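Local coordinates for protein exocyst complex component EXO70 (Saccharomyces cerevisiae, PDB 2B1E) that tethers secretory vesicles to sites of exocytosis as a subunit of the exocyst complex and takes part in assembling that complex, at residues V212-L217 and K263-Y268; A186-I191 and N254-S259. All coordinates share one frame; numbering follows the deposited sequence.

Contacts 1 and 2 tie three successive helices together by different chemistry. In contact 2, helices 180-201 and 245-259 run parallel; leucine and isoleucine methyls pack on V256, on the D255 backbone and on the S259 hydroxyl, which bonds within its own helix. Contact 1 lies about 13 Å away, centre to centre, and farther from the middle of the chain. There the loop following helix 245-259 passes over helix 209-233 and makes a weak hydrogen bond to a serine. Both contacts are partly buried, but exposed residues, E264 and Q266, take part only in contact 1. The segments alternate in sequence, and the contacts touch, for instance where L217 CD2 packs 4.0 Å from I191 CA.

Contact 1: V212-L217 and K263-Y268; sequences VLSQIL and KELQNY
S214 meets the backbone of E264-Q266 in a loop-on-helix contact, where the connection between helices 245-259 and 268-299 crosses the flank of helix 209-233. The nearest CA atoms across the contact are those of S214 and L265, 4.9 Å apart. The short serine side chain is consistent with so close an approach: S214 CB comes within 3.3 Å of E264 O, and its hydroxyl reaches further along the loop. With OG anti to the backbone N (chi1 173°), the oxygen stands 3.6 Å from L265 CA and accepts a weak hydrogen bond from Q266 N, 3.4 Å long and bent to 148° at the hydrogen. Q266 CG also comes near this hydroxyl. Beyond CG its chain is extended, and its OE1 forms a weak hydrogen bond with S218 OG, one turn further along the helix; that same hydroxyl is hydrogen-bonded to S214 O.

Apolar groups border this polar centre. L213 CD2 lies 3.9 Å from K263 CD, so the lysine contributes the aliphatic part of its chain, which crosses the leucine obliquely. A looser touch, 4.5 Å from L217 CB to L265 CD1, brings in the next turn of the helix, and L260 packs against both of these leucines. The exposed side chain of E264 also touches P210 and H211. Together these contacts illustrate how an interhelical connection in an all-helical bundle can be laid against the side of a neighbouring helix, here within the C-terminal Exo70 family region.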
loop_
_atom_site.group_PDB
_atom_site.type_symbol
_atom_site.label_atom_id
_atom_site.label_comp_id
_atom_site.label_asym_id
_atom_site.label_seq_id
_atom_site.Cartn_x
_atom_site.Cartn_y
_atom_site.Cartn_z
ATOM N N VAL A 212 -20.361 27.418 5.764
ATOM C CA VAL A 212 -20.242 27.283 7.210
ATOM C C VAL A 212 -19.453 26.025 7.546
ATOM O O VAL A 212 -18.473 26.080 8.286
ATOM C CB VAL A 212 -21.641 27.204 7.886
ATOM C CG1 VAL A 212 -21.503 26.898 9.363
ATOM C CG2 VAL A 212 -22.381 28.524 7.708
ATOM N N LEU A 213 -19.879 24.897 6.990
ATOM C CA LEU A 213 -19.204 23.627 7.235
ATOM C C LEU A 213 -17.735 23.700 6.816
ATOM O O LEU A 213 -16.865 23.165 7.496
ATOM C CB LEU A 213 -19.913 22.493 6.484
ATOM C CG LEU A 213 -19.345 21.088 6.707
ATOM C CD1 LEU A 213 -19.476 20.700 8.184
ATOM C CD2 LEU A 213 -20.085 20.089 5.829
ATOM N N SER A 214 -17.457 24.365 5.697
ATOM C CA SER A 214 -16.083 24.500 5.221
ATOM C C SER A 214 -15.218 25.239 6.245
ATOM O O SER A 214 -14.143 24.773 6.621
ATOM C CB SER A 214 -16.049 25.250 3.886
ATOM O OG SER A 214 -14.712 25.533 3.492
ATOM N N GLN A 215 -15.700 26.386 6.704
ATOM C CA GLN A 215 -14.972 27.187 7.679
ATOM C C GLN A 215 -14.664 26.451 8.978
ATOM O O GLN A 215 -13.667 26.738 9.642
ATOM C CB GLN A 215 -15.759 28.460 7.981
ATOM C CG GLN A 215 -15.708 29.467 6.848
ATOM C CD GLN A 215 -16.493 30.712 7.161
ATOM O OE1 GLN A 215 -17.714 30.751 6.994
ATOM N NE2 GLN A 215 -15.801 31.735 7.643
ATOM N N ILE A 216 -15.519 25.505 9.344
ATOM C CA ILE A 216 -15.323 24.736 10.567
ATOM C C ILE A 216 -14.373 23.559 10.345
ATOM O O ILE A 216 -13.537 23.259 11.193
ATOM C CB ILE A 216 -16.682 24.201 11.109
ATOM C CG1 ILE A 216 -17.530 25.370 11.620
ATOM C CG2 ILE A 216 -16.453 23.192 12.226
ATOM C CD1 ILE A 216 -18.949 24.987 11.975
ATOM N N LEU A 217 -14.494 22.901 9.199
ATOM C CA LEU A 217 -13.659 21.741 8.896
ATOM C C LEU A 217 -12.259 22.051 8.359
ATOM O O LEU A 217 -11.325 21.283 8.583
ATOM C CB LEU A 217 -14.383 20.827 7.903
ATOM C CG LEU A 217 -15.754 20.257 8.294
ATOM C CD1 LEU A 217 -16.265 19.370 7.167
ATOM C CD2 LEU A 217 -15.641 19.452 9.569
ATOM N N LYS A 263 -18.468 18.102 -0.740
ATOM C CA LYS A 263 -18.455 19.131 0.289
ATOM C C LYS A 263 -17.534 20.279 -0.095
ATOM O O LYS A 263 -16.405 20.065 -0.536
ATOM C CB LYS A 263 -18.005 18.535 1.625
ATOM C CG LYS A 263 -18.941 17.474 2.177
ATOM C CD LYS A 263 -20.312 18.059 2.489
ATOM C CE LYS A 263 -21.271 16.987 2.979
ATOM N NZ LYS A 263 -21.502 15.920 1.963
ATOM N N GLU A 264 -18.029 21.499 0.063
ATOM C CA GLU A 264 -17.250 22.688 -0.249
ATOM C C GLU A 264 -16.105 22.723 0.761
ATOM O O GLU A 264 -16.336 22.574 1.961
ATOM C CB GLU A 264 -18.128 23.929 -0.091
ATOM C CG GLU A 264 -17.526 25.213 -0.626
ATOM C CD GLU A 264 -18.415 26.418 -0.371
ATOM O OE1 GLU A 264 -18.453 26.907 0.781
ATOM O OE2 GLU A 264 -19.087 26.872 -1.320
ATOM N N LEU A 265 -14.876 22.898 0.282
ATOM C CA LEU A 265 -13.723 22.945 1.176
ATOM C C LEU A 265 -12.589 23.763 0.579
ATOM O O LEU A 265 -12.104 23.469 -0.515
ATOM C CB LEU A 265 -13.221 21.531 1.483
ATOM C CG LEU A 265 -12.123 21.419 2.548
ATOM C CD1 LEU A 265 -12.677 21.841 3.906
ATOM C CD2 LEU A 265 -11.608 19.991 2.609
ATOM N N GLN A 266 -12.164 24.784 1.313
ATOM C CA GLN A 266 -11.087 25.657 0.867
ATOM C C GLN A 266 -9.707 25.018 1.002
ATOM O O GLN A 266 -8.747 25.466 0.374
ATOM C CB GLN A 266 -11.124 26.966 1.659
ATOM C CG GLN A 266 -11.153 26.779 3.168
ATOM C CD GLN A 266 -11.091 28.095 3.920
ATOM O OE1 GLN A 266 -11.192 28.131 5.146
ATOM N NE2 GLN A 266 -10.919 29.187 3.186
ATOM N N ASN A 267 -9.615 23.973 1.818
ATOM C CA ASN A 267 -8.351 23.279 2.057
ATOM C C ASN A 267 -8.133 22.014 1.234
ATOM O O ASN A 267 -7.063 21.412 1.307
ATOM C CB ASN A 267 -8.243 22.895 3.534
ATOM C CG ASN A 267 -7.682 24.001 4.383
ATOM O OD1 ASN A 267 -7.560 23.859 5.599
ATOM N ND2 ASN A 267 -7.327 25.114 3.751
ATOM N N TYR A 268 -9.134 21.606 0.462
ATOM C CA TYR A 268 -9.019 20.380 -0.320
ATOM C C TYR A 268 -7.692 20.260 -1.062
ATOM O O TYR A 268 -7.185 19.154 -1.270
ATOM C CB TYR A 268 -10.173 20.254 -1.318
ATOM C CG TYR A 268 -10.429 18.821 -1.730
ATOM C CD1 TYR A 268 -10.893 17.885 -0.805
ATOM C CD2 TYR A 268 -10.188 18.391 -3.035
ATOM C CE1 TYR A 268 -11.107 16.557 -1.168
ATOM C CE2 TYR A 268 -10.399 17.063 -3.409
ATOM C CZ TYR A 268 -10.859 16.153 -2.471
ATOM O OH TYR A 268 -11.071 14.842 -2.828
#

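Contact 2: A186-I191 and N254-S259; sequences ALLGFI and NDVKKS
Within 254-259, D255 is the first residue to meet L188, using its CB and backbone oxygen to receive the two leucine methyls. L188 CD1 lies 3.9 Å from D255 CB, and CD2 reaches D255 O at 3.5 Å, close against the carbonyl that also accepts the helical bond from S259 N. The leucine has CG anti to its own carbonyl carbon (chi1 -64°), and from CG both methyls extend to D255.

V256 follows, turning CG2 to the other leucine: L187 CD2 touches it at 4.1 Å, the two side chains crossing at about a right angle. Y224 of helix 209-233 packs on both of these residues, while L271 of helix 268-299 adds another neighbour to V256.

One turn on, S259 fits beside L188 and I191. Its hydroxyl donates a 2.7 Å hydrogen bond from OG to V256 O, tilted 23° out of the carbonyl plane, so this polar group is engaged within its own helix while methyls of L188 and I191 lie against it. I191 CD1 approaches the same OG at 3.5 Å, and L188 CD2 comes in at 3.8 Å. The serine thus offers a small surface for the larger aliphatic chains opposite.

The short helical axes run nearly parallel, at 3°, with a closest approach of 10.2 Å. Helix 209-233 comes between them in sequence and runs the other way, giving the up-down-up order of an antiparallel helical bundle, the kind of unit from which the elongated Exo70 rod is built.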
loop_
_atom_site.group_PDB
_atom_site.type_symbol
_atom_site.label_atom_id
_atom_site.label_comp_id
_atom_site.label_asym_id
_atom_site.label_seq_id
_atom_site.Cartn_x
_atom_site.Cartn_y
_atom_site.Cartn_z
ATOM N N ALA A 186 -11.192 9.586 14.567
ATOM C CA ALA A 186 -11.788 10.677 15.330
ATOM C C ALA A 186 -12.224 11.780 14.372
ATOM O O ALA A 186 -13.352 12.271 14.439
ATOM C CB ALA A 186 -10.781 11.224 16.335
ATOM N N LEU A 187 -11.319 12.158 13.481
ATOM C CA LEU A 187 -11.581 13.191 12.488
ATOM C C LEU A 187 -12.794 12.863 11.611
ATOM O O LEU A 187 -13.563 13.750 11.238
ATOM C CB LEU A 187 -10.347 13.384 11.608
ATOM C CG LEU A 187 -10.513 14.395 10.473
ATOM C CD1 LEU A 187 -10.993 15.735 11.039
ATOM C CD2 LEU A 187 -9.191 14.553 9.735
ATOM N N LEU A 188 -12.966 11.588 11.287
ATOM C CA LEU A 188 -14.085 11.172 10.456
ATOM C C LEU A 188 -15.408 11.356 11.197
ATOM O O LEU A 188 -16.419 11.729 10.600
ATOM C CB LEU A 188 -13.895 9.714 10.023
ATOM C CG LEU A 188 -12.667 9.504 9.130
ATOM C CD1 LEU A 188 -12.415 8.015 8.905
ATOM C CD2 LEU A 188 -12.878 10.220 7.817
ATOM N N GLY A 189 -15.394 11.099 12.502
ATOM C CA GLY A 189 -16.589 11.270 13.309
ATOM C C GLY A 189 -16.946 12.747 13.429
ATOM O O GLY A 189 -18.117 13.116 13.373
ATOM N N PHE A 190 -15.940 13.600 13.597
ATOM C CA PHE A 190 -16.194 15.032 13.694
ATOM C C PHE A 190 -16.685 15.612 12.367
ATOM O O PHE A 190 -17.553 16.484 12.349
ATOM C CB PHE A 190 -14.940 15.774 14.163
ATOM C CG PHE A 190 -14.720 15.704 15.650
ATOM C CD1 PHE A 190 -15.678 16.204 16.529
ATOM C CD2 PHE A 190 -13.563 15.130 16.174
ATOM C CE1 PHE A 190 -15.492 16.135 17.909
ATOM C CE2 PHE A 190 -13.366 15.055 17.560
ATOM C CZ PHE A 190 -14.334 15.558 18.427
ATOM N N ILE A 191 -16.138 15.129 11.257
ATOM C CA ILE A 191 -16.561 15.619 9.950
ATOM C C ILE A 191 -18.023 15.252 9.736
ATOM O O ILE A 191 -18.832 16.078 9.309
ATOM C CB ILE A 191 -15.704 14.999 8.811
ATOM C CG1 ILE A 191 -14.328 15.676 8.769
ATOM C CG2 ILE A 191 -16.435 15.137 7.462
ATOM C CD1 ILE A 191 -13.311 14.963 7.874
ATOM N N ASN A 254 -7.379 8.502 2.074
ATOM C CA ASN A 254 -8.507 8.058 1.261
ATOM C C ASN A 254 -9.804 8.210 2.054
ATOM O O ASN A 254 -10.790 8.741 1.545
ATOM C CB ASN A 254 -8.341 6.596 0.834
ATOM C CG ASN A 254 -7.328 6.422 -0.282
ATOM O OD1 ASN A 254 -6.717 7.390 -0.742
ATOM N ND2 ASN A 254 -7.148 5.185 -0.725
ATOM N N ASP A 255 -9.801 7.739 3.296
ATOM C CA ASP A 255 -10.989 7.841 4.142
ATOM C C ASP A 255 -11.411 9.297 4.361
ATOM O O ASP A 255 -12.601 9.613 4.358
ATOM C CB ASP A 255 -10.749 7.168 5.498
ATOM C CG ASP A 255 -10.725 5.648 5.402
ATOM O OD1 ASP A 255 -11.168 5.110 4.363
ATOM O OD2 ASP A 255 -10.276 4.991 6.371
ATOM N N VAL A 256 -10.438 10.180 4.551
ATOM C CA VAL A 256 -10.747 11.586 4.768
ATOM C C VAL A 256 -11.318 12.199 3.498
ATOM O O VAL A 256 -12.325 12.900 3.543
ATOM C CB VAL A 256 -9.494 12.385 5.215
ATOM C CG1 VAL A 256 -9.803 13.876 5.244
ATOM C CG2 VAL A 256 -9.057 11.929 6.596
ATOM N N LYS A 257 -10.688 11.921 2.361
ATOM C CA LYS A 257 -11.171 12.466 1.099
ATOM C C LYS A 257 -12.588 12.018 0.742
ATOM O O LYS A 257 -13.387 12.819 0.255
ATOM C CB LYS A 257 -10.218 12.115 -0.050
ATOM C CG LYS A 257 -8.898 12.855 0.013
ATOM C CD LYS A 257 -8.186 12.878 -1.339
ATOM C CE LYS A 257 -7.857 11.485 -1.835
ATOM N NZ LYS A 257 -7.051 11.542 -3.087
ATOM N N LYS A 258 -12.908 10.751 0.985
ATOM C CA LYS A 258 -14.240 10.268 0.656
ATOM C C LYS A 258 -15.301 10.857 1.587
ATOM O O LYS A 258 -16.459 11.013 1.197
ATOM C CB LYS A 258 -14.290 8.737 0.694
ATOM C CG LYS A 258 -14.271 8.129 2.082
ATOM C CD LYS A 258 -15.423 7.145 2.266
ATOM C CE LYS A 258 -15.345 5.989 1.282
ATOM N NZ LYS A 258 -16.448 5.005 1.501
ATOM N N SER A 259 -14.907 11.195 2.813
ATOM C CA SER A 259 -15.847 11.770 3.773
ATOM C C SER A 259 -16.116 13.219 3.403
ATOM O O SER A 259 -17.134 13.797 3.790
ATOM C CB SER A 259 -15.272 11.713 5.186
ATOM O OG SER A 259 -14.272 12.700 5.358
#